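Local coordinates for lipopolysaccharide biosynthesis protein wbpB (Thermus thermophilus, PDB 3O9Z), which is an NAD-dependent dehydrogenase in the biosynthesis of 2,3-diacetamido-2,3-dideoxy-D-mannuronic acid, and probably oxidises a nucleotide-linked sugar, at residues 154-166 / 180-192. Sequence-based numbering, arbitrary orientation.
With AKG (2-oxoglutaric acid), chain F; NAD (nicotinamide-adenine-dinucleotide), chain E.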
ATOM      1  N   VAL A 154      25.442 -28.840 -23.790  1.00 13.50           N
ATOM      2  CA  VAL A 154      25.424 -28.260 -22.438  1.00 14.06           C
ATOM      3  C   VAL A 154      24.124 -28.658 -21.754  1.00 14.19           C
ATOM      4  O   VAL A 154      23.057 -28.650 -22.386  1.00 13.04           O
ATOM      5  CB  VAL A 154      25.443 -26.723 -22.541  1.00 14.48           C
ATOM      6  CG1 VAL A 154      25.330 -26.120 -21.109  1.00 15.72           C
ATOM      7  CG2 VAL A 154      26.719 -26.218 -23.203  1.00 17.09           C
ATOM      8  N   VAL A 155      24.213 -29.005 -20.476  1.00 14.15           N
ATOM      9  CA  VAL A 155      23.022 -29.207 -19.664  1.00 13.95           C
ATOM     10  C   VAL A 155      23.089 -28.164 -18.559  1.00 14.86           C
ATOM     11  O   VAL A 155      24.059 -28.113 -17.793  1.00 15.83           O
ATOM     12  CB  VAL A 155      22.985 -30.616 -19.052  1.00 14.97           C
ATOM     13  CG1 VAL A 155      21.795 -30.740 -18.123  1.00 16.24           C
ATOM     14  CG2 VAL A 155      22.892 -31.659 -20.165  1.00 14.91           C
ATOM     15  N   LEU A 156      22.072 -27.314 -18.478  1.00 12.60           N
ATOM     16  CA  LEU A 156      22.033 -26.230 -17.475  1.00 12.80           C
ATOM     17  C   LEU A 156      20.886 -26.581 -16.550  1.00 12.26           C
ATOM     18  O   LEU A 156      19.747 -26.788 -16.996  1.00 12.07           O
ATOM     19  CB  LEU A 156      21.645 -24.917 -18.186  1.00 12.96           C
ATOM     20  CG  LEU A 156      21.867 -23.616 -17.427  1.00 13.68           C
ATOM     21  CD1 LEU A 156      20.945 -23.463 -16.228  1.00 16.76           C
ATOM     22  CD2 LEU A 156      23.354 -23.401 -17.058  1.00 17.30           C
ATOM     23  N   THR A 157      21.188 -26.706 -15.252  1.00 12.45           N
ATOM     24  CA  THR A 157      20.168 -27.011 -14.254  1.00 11.49           C
ATOM     25  C   THR A 157      20.225 -25.949 -13.173  1.00 12.53           C
ATOM     26  O   THR A 157      21.308 -25.617 -12.673  1.00 13.78           O
ATOM     27  CB  THR A 157      20.493 -28.369 -13.602  1.00 13.01           C
ATOM     28  OG1 THR A 157      20.626 -29.349 -14.637  1.00 14.82           O
ATOM     29  CG2 THR A 157      19.337 -28.811 -12.686  1.00 16.13           C
ATOM     30  N   TYR A 158      19.088 -25.311 -12.912  1.00 12.95           N
ATOM     31  CA  TYR A 158      19.077 -24.108 -12.079  1.00 12.90           C
ATOM     32  C   TYR A 158      17.903 -24.230 -11.121  1.00 11.58           C
ATOM     33  O   TYR A 158      16.746 -23.973 -11.498  1.00 12.45           O
ATOM     34  CB  TYR A 158      18.939 -22.859 -12.984  1.00 14.24           C
ATOM     35  CG  TYR A 158      19.406 -21.587 -12.323  1.00 12.89           C
ATOM     36  CD1 TYR A 158      18.621 -20.922 -11.374  1.00 14.92           C
ATOM     37  CD2 TYR A 158      20.670 -21.083 -12.602  1.00 14.62           C
ATOM     38  CE1 TYR A 158      19.080 -19.731 -10.789  1.00 17.32           C
ATOM     39  CE2 TYR A 158      21.153 -19.931 -12.001  1.00 14.26           C
ATOM     40  CZ  TYR A 158      20.357 -19.255 -11.109  1.00 13.41           C
ATOM     41  OH  TYR A 158      20.805 -18.102 -10.490  1.00 17.13           O
ATOM     42  N   VAL A 159      18.181 -24.611  -9.884  1.00 13.04           N
ATOM     43  CA  VAL A 159      17.134 -24.848  -8.895  1.00 11.61           C
ATOM     44  C   VAL A 159      17.473 -23.946  -7.722  1.00 14.48           C
ATOM     45  O   VAL A 159      18.588 -23.957  -7.198  1.00 13.79           O
ATOM     46  CB  VAL A 159      17.134 -26.308  -8.396  1.00 12.08           C
ATOM     47  CG1 VAL A 159      16.005 -26.466  -7.406  1.00 14.89           C
ATOM     48  CG2 VAL A 159      16.929 -27.295  -9.546  1.00 14.94           C
ATOM     49  N   THR A 160      16.555 -23.069  -7.342  1.00 12.70           N
ATOM     50  CA  THR A 160      16.814 -22.184  -6.216  1.00 14.06           C
ATOM     51  C   THR A 160      15.527 -22.040  -5.400  1.00 13.32           C
ATOM     52  O   THR A 160      14.538 -21.456  -5.862  1.00 13.64           O
ATOM     53  CB  THR A 160      17.430 -20.849  -6.684  1.00 15.11           C
ATOM     54  OG1 THR A 160      17.683 -20.037  -5.520  1.00 16.05           O
ATOM     55  CG2 THR A 160      16.486 -20.106  -7.626  1.00 15.91           C
ATOM     56  N   GLY A 161      15.466 -22.693  -4.236  1.00 13.67           N
ATOM     57  CA  GLY A 161      14.174 -22.835  -3.568  1.00 14.17           C
ATOM     58  C   GLY A 161      13.628 -21.501  -3.091  1.00 12.20           C
ATOM     59  O   GLY A 161      14.376 -20.617  -2.668  1.00 13.21           O
ATOM     60  N   ARG A 162      12.302 -21.409  -3.173  1.00 11.33           N
ATOM     61  CA  ARG A 162      11.614 -20.203  -2.669  1.00 12.23           C
ATOM     62  C   ARG A 162      10.457 -20.622  -1.785  1.00 12.27           C
ATOM     63  O   ARG A 162       9.611 -21.455  -2.150  1.00 13.25           O
ATOM     64  CB  ARG A 162      11.073 -19.331  -3.810  1.00 15.34           C
ATOM     65  CG  ARG A 162      12.178 -18.676  -4.621  1.00 13.42           C
ATOM     66  CD  ARG A 162      12.898 -17.562  -3.852  1.00 13.34           C
ATOM     67  NE  ARG A 162      13.894 -16.902  -4.683  1.00 14.04           N
ATOM     68  CZ  ARG A 162      15.103 -17.390  -4.921  1.00 13.60           C
ATOM     69  NH1 ARG A 162      15.452 -18.585  -4.464  1.00 12.96           N
ATOM     70  NH2 ARG A 162      15.960 -16.693  -5.687  1.00 14.40           N
ATOM     71  N   GLY A 163      10.390 -19.924  -0.651  1.00 12.88           N
ATOM     72  CA  GLY A 163       9.263 -20.189   0.251  1.00 13.85           C
ATOM     73  C   GLY A 163       7.928 -19.604  -0.168  1.00 13.76           C
ATOM     74  O   GLY A 163       7.796 -18.980  -1.234  1.00 13.37           O
ATOM     75  N   LYS A 164       6.924 -19.776   0.689  1.00 13.49           N
ATOM     76  CA  LYS A 164       5.531 -19.472   0.365  1.00 13.68           C
ATOM     77  C   LYS A 164       5.282 -17.993   0.136  1.00 12.16           C
ATOM     78  O   LYS A 164       4.319 -17.618  -0.531  1.00 14.82           O
ATOM     79  CB  LYS A 164       4.656 -19.977   1.525  1.00 13.69           C
ATOM     80  CG  LYS A 164       4.607 -21.483   1.568  1.00 17.55           C
ATOM     81  CD  LYS A 164       3.951 -22.078   0.399  1.00 21.33           C
ATOM     82  CE  LYS A 164       3.924 -23.584   0.637  1.00 26.90           C
ATOM     83  NZ  LYS A 164       2.516 -23.945   0.427  1.00 35.31           N
ATOM     84  N   TRP A 165       6.158 -17.128   0.626  1.00 11.63           N
ATOM     85  CA  TRP A 165       5.985 -15.700   0.407  1.00 10.89           C
ATOM     86  C   TRP A 165       6.118 -15.363  -1.090  1.00 10.72           C
ATOM     87  O   TRP A 165       5.532 -14.391  -1.544  1.00 12.51           O
ATOM     88  CB  TRP A 165       7.029 -14.924   1.241  1.00 11.96           C
ATOM     89  CG  TRP A 165       8.419 -15.343   0.909  1.00 11.42           C
ATOM     90  CD1 TRP A 165       9.100 -16.398   1.454  1.00 12.20           C
ATOM     91  CD2 TRP A 165       9.270 -14.813  -0.120  1.00 11.59           C
ATOM     92  NE1 TRP A 165      10.336 -16.550   0.856  1.00 14.75           N
ATOM     93  CE2 TRP A 165      10.452 -15.599  -0.126  1.00 11.93           C
ATOM     94  CE3 TRP A 165       9.141 -13.733  -1.028  1.00 14.51           C
ATOM     95  CZ2 TRP A 165      11.523 -15.348  -1.009  1.00 16.49           C
ATOM     96  CZ3 TRP A 165      10.245 -13.453  -1.865  1.00 15.09           C
ATOM     97  CH2 TRP A 165      11.358 -14.300  -1.869  1.00 13.71           C
ATOM     98  N   TYR A 166       6.980 -16.079  -1.800  1.00 12.15           N
ATOM     99  CA  TYR A 166       7.255 -15.711  -3.211  1.00 11.57           C
ATOM    100  C   TYR A 166       5.963 -15.689  -4.019  1.00 11.81           C
ATOM    101  O   TYR A 166       5.745 -14.749  -4.813  1.00 12.13           O
ATOM    102  CB  TYR A 166       8.312 -16.698  -3.734  1.00 10.44           C
ATOM    103  CG  TYR A 166       8.837 -16.435  -5.113  1.00 10.21           C
ATOM    104  CD1 TYR A 166      10.061 -15.809  -5.276  1.00 11.21           C
ATOM    105  CD2 TYR A 166       8.172 -16.906  -6.240  1.00 11.76           C
ATOM    106  CE1 TYR A 166      10.584 -15.599  -6.567  1.00 12.38           C
ATOM    107  CE2 TYR A 166       8.692 -16.707  -7.545  1.00 11.45           C
ATOM    108  CZ  TYR A 166       9.865 -16.058  -7.659  1.00 10.12           C
ATOM    109  OH  TYR A 166      10.431 -15.838  -8.931  1.00 12.68           O
ATOM    110  N   LEU A 180       8.693 -16.535 -14.376  1.00 12.71           N
ATOM    111  CA  LEU A 180       9.800 -17.288 -13.778  1.00 10.33           C
ATOM    112  C   LEU A 180      11.078 -17.288 -14.633  1.00 12.07           C
ATOM    113  O   LEU A 180      12.176 -17.096 -14.126  1.00 11.39           O
ATOM    114  CB  LEU A 180       9.301 -18.707 -13.449  1.00 11.82           C
ATOM    115  CG  LEU A 180      10.340 -19.595 -12.762  1.00 13.89           C
ATOM    116  CD1 LEU A 180      10.521 -19.085 -11.357  1.00 18.27           C
ATOM    117  CD2 LEU A 180       9.819 -21.034 -12.726  1.00 13.37           C
ATOM    118  N   ALA A 181      10.899 -17.514 -15.940  1.00 12.35           N
ATOM    119  CA  ALA A 181      12.074 -17.585 -16.821  1.00 12.95           C
ATOM    120  C   ALA A 181      12.802 -16.262 -16.970  1.00 13.70           C
ATOM    121  O   ALA A 181      14.013 -16.242 -17.244  1.00 15.29           O
ATOM    122  CB  ALA A 181      11.649 -18.086 -18.210  1.00 16.24           C
ATOM    123  N   THR A 182      12.125 -15.166 -16.648  1.00 12.93           N
ATOM    124  CA  THR A 182      12.798 -13.872 -16.615  1.00 13.27           C
ATOM    125  C   THR A 182      13.355 -13.604 -15.215  1.00 13.71           C
ATOM    126  O   THR A 182      14.540 -13.342 -15.035  1.00 15.19           O
ATOM    127  CB  THR A 182      11.826 -12.760 -16.971  1.00 13.14           C
ATOM    128  OG1 THR A 182      11.425 -12.885 -18.346  1.00 14.67           O
ATOM    129  CG2 THR A 182      12.477 -11.380 -16.815  1.00 14.83           C
ATOM    130  N   ASN A 183      12.466 -13.632 -14.227  1.00 12.63           N
ATOM    131  CA  ASN A 183      12.849 -13.196 -12.895  1.00 12.65           C
ATOM    132  C   ASN A 183      13.977 -14.018 -12.331  1.00 14.03           C
ATOM    133  O   ASN A 183      14.874 -13.429 -11.764  1.00 15.82           O
ATOM    134  CB  ASN A 183      11.653 -13.234 -11.948  1.00 11.40           C
ATOM    135  CG  ASN A 183      11.963 -12.573 -10.634  1.00 14.25           C
ATOM    136  OD1 ASN A 183      12.449 -11.442 -10.617  1.00 13.84           O
ATOM    137  ND2 ASN A 183      11.775 -13.297  -9.521  1.00 12.63           N
ATOM    138  N   ILE A 184      13.927 -15.344 -12.482  1.00 12.31           N
ATOM    139  CA  ILE A 184      15.031 -16.151 -12.001  1.00 14.12           C
ATOM    140  C   ILE A 184      15.910 -16.538 -13.189  1.00 14.11           C
ATOM    141  O   ILE A 184      17.112 -16.431 -13.109  1.00 13.57           O
ATOM    142  CB  ILE A 184      14.501 -17.396 -11.295  1.00 13.18           C
ATOM    143  CG1 ILE A 184      13.532 -17.012 -10.170  1.00 15.96           C
ATOM    144  CG2 ILE A 184      15.687 -18.196 -10.729  1.00 15.63           C
ATOM    145  CD1 ILE A 184      14.115 -16.191  -9.016  1.00 16.78           C
ATOM    146  N   GLY A 185      15.302 -16.956 -14.282  1.00 12.60           N
ATOM    147  CA  GLY A 185      16.073 -17.500 -15.420  1.00 12.29           C
ATOM    148  C   GLY A 185      17.004 -16.542 -16.109  1.00 13.03           C
ATOM    149  O   GLY A 185      17.990 -17.000 -16.710  1.00 13.25           O
ATOM    150  N   ILE A 186      16.803 -15.231 -15.953  1.00 12.94           N
ATOM    151  CA  ILE A 186      17.677 -14.318 -16.703  1.00 12.61           C
ATOM    152  C   ILE A 186      19.142 -14.550 -16.384  1.00 12.13           C
ATOM    153  O   ILE A 186      20.020 -14.348 -17.239  1.00 11.64           O
ATOM    154  CB  ILE A 186      17.274 -12.859 -16.449  1.00 10.93           C
ATOM    155  CG1 ILE A 186      17.968 -11.946 -17.483  1.00 12.99           C
ATOM    156  CG2 ILE A 186      17.571 -12.384 -15.007  1.00 13.55           C
ATOM    157  CD1 ILE A 186      17.276 -12.013 -18.811  1.00 17.06           C
ATOM    158  N   HIS A 187      19.468 -14.955 -15.156  1.00 12.18           N
ATOM    159  CA  HIS A 187      20.839 -15.230 -14.782  1.00 12.81           C
ATOM    160  C   HIS A 187      21.451 -16.232 -15.744  1.00 12.47           C
ATOM    161  O   HIS A 187      22.569 -16.004 -16.215  1.00 13.69           O
ATOM    162  CB  HIS A 187      20.899 -15.799 -13.361  1.00 13.40           C
ATOM    163  CG  HIS A 187      20.814 -14.774 -12.274  1.00 16.07           C
ATOM    164  ND1 HIS A 187      21.806 -13.845 -12.035  1.00 15.43           N
ATOM    165  CD2 HIS A 187      19.864 -14.575 -11.330  1.00 16.24           C
ATOM    166  CE1 HIS A 187      21.469 -13.113 -10.986  1.00 17.37           C
ATOM    167  NE2 HIS A 187      20.285 -13.516 -10.559  1.00 16.75           N
ATOM    168  N   PHE A 188      20.777 -17.346 -15.937  1.00 12.78           N
ATOM    169  CA  PHE A 188      21.389 -18.362 -16.785  1.00 13.81           C
ATOM    170  C   PHE A 188      21.202 -18.093 -18.275  1.00 13.98           C
ATOM    171  O   PHE A 188      22.109 -18.483 -19.035  1.00 13.11           O
ATOM    172  CB  PHE A 188      21.050 -19.804 -16.356  1.00 12.88           C
ATOM    173  CG  PHE A 188      19.669 -20.275 -16.715  1.00 13.22           C
ATOM    174  CD1 PHE A 188      18.683 -20.328 -15.755  1.00 15.12           C
ATOM    175  CD2 PHE A 188      19.386 -20.727 -18.002  1.00 16.97           C
ATOM    176  CE1 PHE A 188      17.420 -20.761 -16.062  1.00 16.84           C
ATOM    177  CE2 PHE A 188      18.118 -21.161 -18.309  1.00 16.62           C
ATOM    178  CZ  PHE A 188      17.145 -21.165 -17.329  1.00 15.16           C
ATOM    179  N   PHE A 189      20.096 -17.479 -18.709  1.00 11.84           N
ATOM    180  CA  PHE A 189      19.991 -17.106 -20.130  1.00 12.92           C
ATOM    181  C   PHE A 189      21.157 -16.166 -20.443  1.00 13.33           C
ATOM    182  O   PHE A 189      21.782 -16.254 -21.521  1.00 14.00           O
ATOM    183  CB  PHE A 189      18.608 -16.590 -20.542  1.00 12.18           C
ATOM    184  CG  PHE A 189      17.556 -17.653 -20.470  1.00 12.01           C
ATOM    185  CD1 PHE A 189      17.612 -18.780 -21.284  1.00 11.97           C
ATOM    186  CD2 PHE A 189      16.504 -17.535 -19.584  1.00 14.48           C
ATOM    187  CE1 PHE A 189      16.645 -19.760 -21.180  1.00 13.85           C
ATOM    188  CE2 PHE A 189      15.523 -18.496 -19.520  1.00 15.32           C
ATOM    189  CZ  PHE A 189      15.607 -19.633 -20.277  1.00 15.14           C
ATOM    190  N   ASP A 190      21.447 -15.240 -19.531  1.00 12.41           N
ATOM    191  CA  ASP A 190      22.552 -14.328 -19.740  1.00 13.11           C
ATOM    192  C   ASP A 190      23.914 -15.012 -19.708  1.00 13.32           C
ATOM    193  O   ASP A 190      24.782 -14.720 -20.557  1.00 13.69           O
ATOM    194  CB  ASP A 190      22.461 -13.164 -18.747  1.00 12.92           C
ATOM    195  CG  ASP A 190      23.555 -12.167 -18.986  1.00 13.39           C
ATOM    196  OD1 ASP A 190      23.361 -11.334 -19.907  1.00 16.34           O
ATOM    197  OD2 ASP A 190      24.594 -12.315 -18.311  1.00 14.43           O
ATOM    198  N   LEU A 191      24.110 -15.948 -18.779  1.00 13.64           N
ATOM    199  CA  LEU A 191      25.341 -16.734 -18.729  1.00 13.99           C
ATOM    200  C   LEU A 191      25.556 -17.437 -20.066  1.00 13.08           C
ATOM    201  O   LEU A 191      26.668 -17.394 -20.628  1.00 13.74           O
ATOM    202  CB  LEU A 191      25.238 -17.784 -17.602  1.00 14.74           C
ATOM    203  CG  LEU A 191      26.366 -18.820 -17.553  1.00 14.06           C
ATOM    204  CD1 LEU A 191      27.736 -18.162 -17.335  1.00 18.04           C
ATOM    205  CD2 LEU A 191      26.069 -19.863 -16.457  1.00 15.86           C
ATOM    206  N   LEU A 192      24.502 -18.062 -20.569  1.00 12.85           N
ATOM    207  CA  LEU A 192      24.620 -18.816 -21.818  1.00 13.37           C
ATOM    208  C   LEU A 192      24.868 -17.907 -23.010  1.00 13.24           C
ATOM    209  O   LEU A 192      25.645 -18.288 -23.894  1.00 15.08           O
ATOM    210  CB  LEU A 192      23.359 -19.627 -22.069  1.00 12.06           C
ATOM    211  CG  LEU A 192      23.144 -20.743 -21.034  1.00 12.53           C
ATOM    212  CD1 LEU A 192      21.714 -21.298 -21.164  1.00 14.60           C
ATOM    213  CD2 LEU A 192      24.202 -21.888 -21.091  1.00 14.19           C
TER
HETATM  214  C1  AKG F 312      16.286 -13.436  -7.494  1.00 18.98           C
HETATM  215  O1  AKG F 312      15.765 -14.047  -6.524  1.00 17.27           O
HETATM  216  O2  AKG F 312      15.709 -12.498  -8.056  1.00 17.74           O
HETATM  217  C2  AKG F 312      17.635 -13.701  -7.946  1.00 21.25           C
HETATM  218  O5  AKG F 312      18.079 -13.054  -8.892  1.00 16.24           O
HETATM  219  C3  AKG F 312      18.467 -14.770  -7.290  1.00 17.38           C
HETATM  220  C4  AKG F 312      18.300 -16.053  -8.102  1.00 18.14           C
HETATM  221  C5  AKG F 312      18.940 -17.267  -7.460  1.00 16.67           C
HETATM  222  O3  AKG F 312      18.749 -17.490  -6.249  1.00 17.36           O
HETATM  223  O4  AKG F 312      19.643 -18.013  -8.146  1.00 17.20           O
HETATM  224  PA  NAD E 311      11.685  -7.160  -2.709  1.00 11.84           P
HETATM  225  O1A NAD E 311      12.309  -7.704  -1.479  1.00 11.46           O
HETATM  226  O2A NAD E 311      10.206  -7.398  -3.053  1.00 12.36           O
HETATM  227  O5B NAD E 311      11.991  -5.618  -2.558  1.00 12.69           O
HETATM  228  C5B NAD E 311      11.438  -4.809  -3.558  1.00 15.17           C
HETATM  229  C4B NAD E 311      11.429  -3.349  -3.041  1.00 12.36           C
HETATM  230  O4B NAD E 311      11.044  -2.431  -4.097  1.00 11.61           O
HETATM  231  C3B NAD E 311      10.323  -3.217  -1.958  1.00 10.34           C
HETATM  232  O3B NAD E 311      10.857  -2.698  -0.722  1.00 12.53           O
HETATM  233  C2B NAD E 311       9.257  -2.311  -2.598  1.00 11.97           C
HETATM  234  O2B NAD E 311       8.537  -1.482  -1.674  1.00 13.43           O
HETATM  235  C1B NAD E 311      10.209  -1.445  -3.474  1.00 11.39           C
HETATM  236  N9A NAD E 311       9.441  -0.733  -4.529  1.00 11.89           N
HETATM  237  C8A NAD E 311       8.222  -0.917  -5.107  1.00 11.69           C
HETATM  238  N7A NAD E 311       7.964   0.049  -5.986  1.00 13.80           N
HETATM  239  C5A NAD E 311       9.001   0.947  -5.926  1.00 10.43           C
HETATM  240  C6A NAD E 311       9.313   2.195  -6.586  1.00 10.47           C
HETATM  241  N6A NAD E 311       8.423   2.750  -7.466  1.00 14.66           N
HETATM  242  N1A NAD E 311      10.486   2.697  -6.219  1.00 11.88           N
HETATM  243  C2A NAD E 311      11.398   2.238  -5.372  1.00 11.41           C
HETATM  244  N3A NAD E 311      11.114   1.082  -4.718  1.00 13.38           N
HETATM  245  C4A NAD E 311       9.968   0.465  -5.028  1.00 12.47           C
HETATM  246  O3  NAD E 311      12.532  -7.661  -3.971  1.00 10.71           O
HETATM  247  PN  NAD E 311      14.053  -7.970  -4.152  1.00 12.08           P
HETATM  248  O1N NAD E 311      14.262  -9.480  -4.036  1.00 12.81           O
HETATM  249  O2N NAD E 311      14.879  -7.052  -3.295  1.00 13.82           O
HETATM  250  O5D NAD E 311      14.279  -7.727  -5.715  1.00 10.75           O
HETATM  251  C5D NAD E 311      14.583  -6.392  -6.032  1.00 11.51           C
HETATM  252  C4D NAD E 311      15.239  -6.428  -7.424  1.00 10.98           C
HETATM  253  O4D NAD E 311      16.520  -7.067  -7.225  1.00 12.18           O
HETATM  254  C3D NAD E 311      14.487  -7.213  -8.509  1.00 12.28           C
HETATM  255  O3D NAD E 311      14.824  -6.567  -9.778  1.00 12.88           O
HETATM  256  C2D NAD E 311      15.220  -8.564  -8.469  1.00 12.04           C
HETATM  257  O2D NAD E 311      15.201  -9.228  -9.723  1.00 13.63           O
HETATM  258  C1D NAD E 311      16.658  -8.242  -8.045  1.00 13.46           C
HETATM  259  N1N NAD E 311      17.317  -9.344  -7.346  1.00 12.41           N
HETATM  260  C2N NAD E 311      18.523  -9.715  -7.717  1.00 13.84           C
HETATM  261  C3N NAD E 311      19.251 -10.726  -7.124  1.00 15.37           C
HETATM  262  C7N NAD E 311      20.557 -11.044  -7.729  1.00 18.35           C
HETATM  263  O7N NAD E 311      21.194 -10.208  -8.405  1.00 19.80           O
HETATM  264  N7N NAD E 311      21.044 -12.229  -7.379  1.00 18.69           N
HETATM  265  C4N NAD E 311      18.660 -11.382  -6.036  1.00 18.08           C
HETATM  266  C5N NAD E 311      17.418 -10.908  -5.610  1.00 16.09           C
HETATM  267  C6N NAD E 311      16.744  -9.873  -6.254  1.00 13.61           C
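Tyr158 and His187 meet where both hold 2-oxoglutarate: Tyr158 OH lies 3.7 Å from His187 CB. Tyr158 OH donates to the ligand carboxylate oxygen O4 at 2.6 Å, with O4 at the ring edge. His187 NE2 donates to the keto oxygen O5 at 2.8 Å. Arg162 NH2 bridges both ends of the ligand, with a nearly straight bond to O3 (172°) and a shorter one to O1. Thr160 OG1 also donates to O3. Arg162 NH1 turns the other way and gives its hydrogens to Thr160 OG1 and Gly161 O, which fixes the guanidinium plane. Replacing Arg162 with an alanine would probably cost both carboxylates a cationic partner, although Lys103 and Arg247 also bond the ligand, and leave Thr160 OG1 without the NH1 donor.

Ile184 packs beside the ligand. Its CD1 reaches toward O1 and approaches Arg162 NH2 at 3.8 Å, while CG2 touches Tyr158 CE1 and Thr160 CG2. Asn183 ND2 donates to Tyr166 OH at 2.9 Å, with the oxygen in the amide plane. Asn183 OD1 accepts from Asn82, an NAD-binding residue.

Further along, Phe188 CG stands between its backbone N and carbonyl carbon, and the ring lies against Leu156 and Tyr158. Leu156 CD1 sits over one face as a CH-pi contact, 3.8 Å from the centroid. The Tyr158 ring meets Phe188 obliquely, with planes at 37°. Leu192 and Val154 extend the apolar layer.

The axes of strand 154-160 and helix 186-192 come within 10.0 Å, nearly antiparallel (156°). This is the helix-on-sheet packing of the C-terminal alpha/beta domain of Gfo/Idh/MocA oxidoreductases, with the 2-oxoglutarate pocket at the C-terminal end of the strand, next to the nicotinamide.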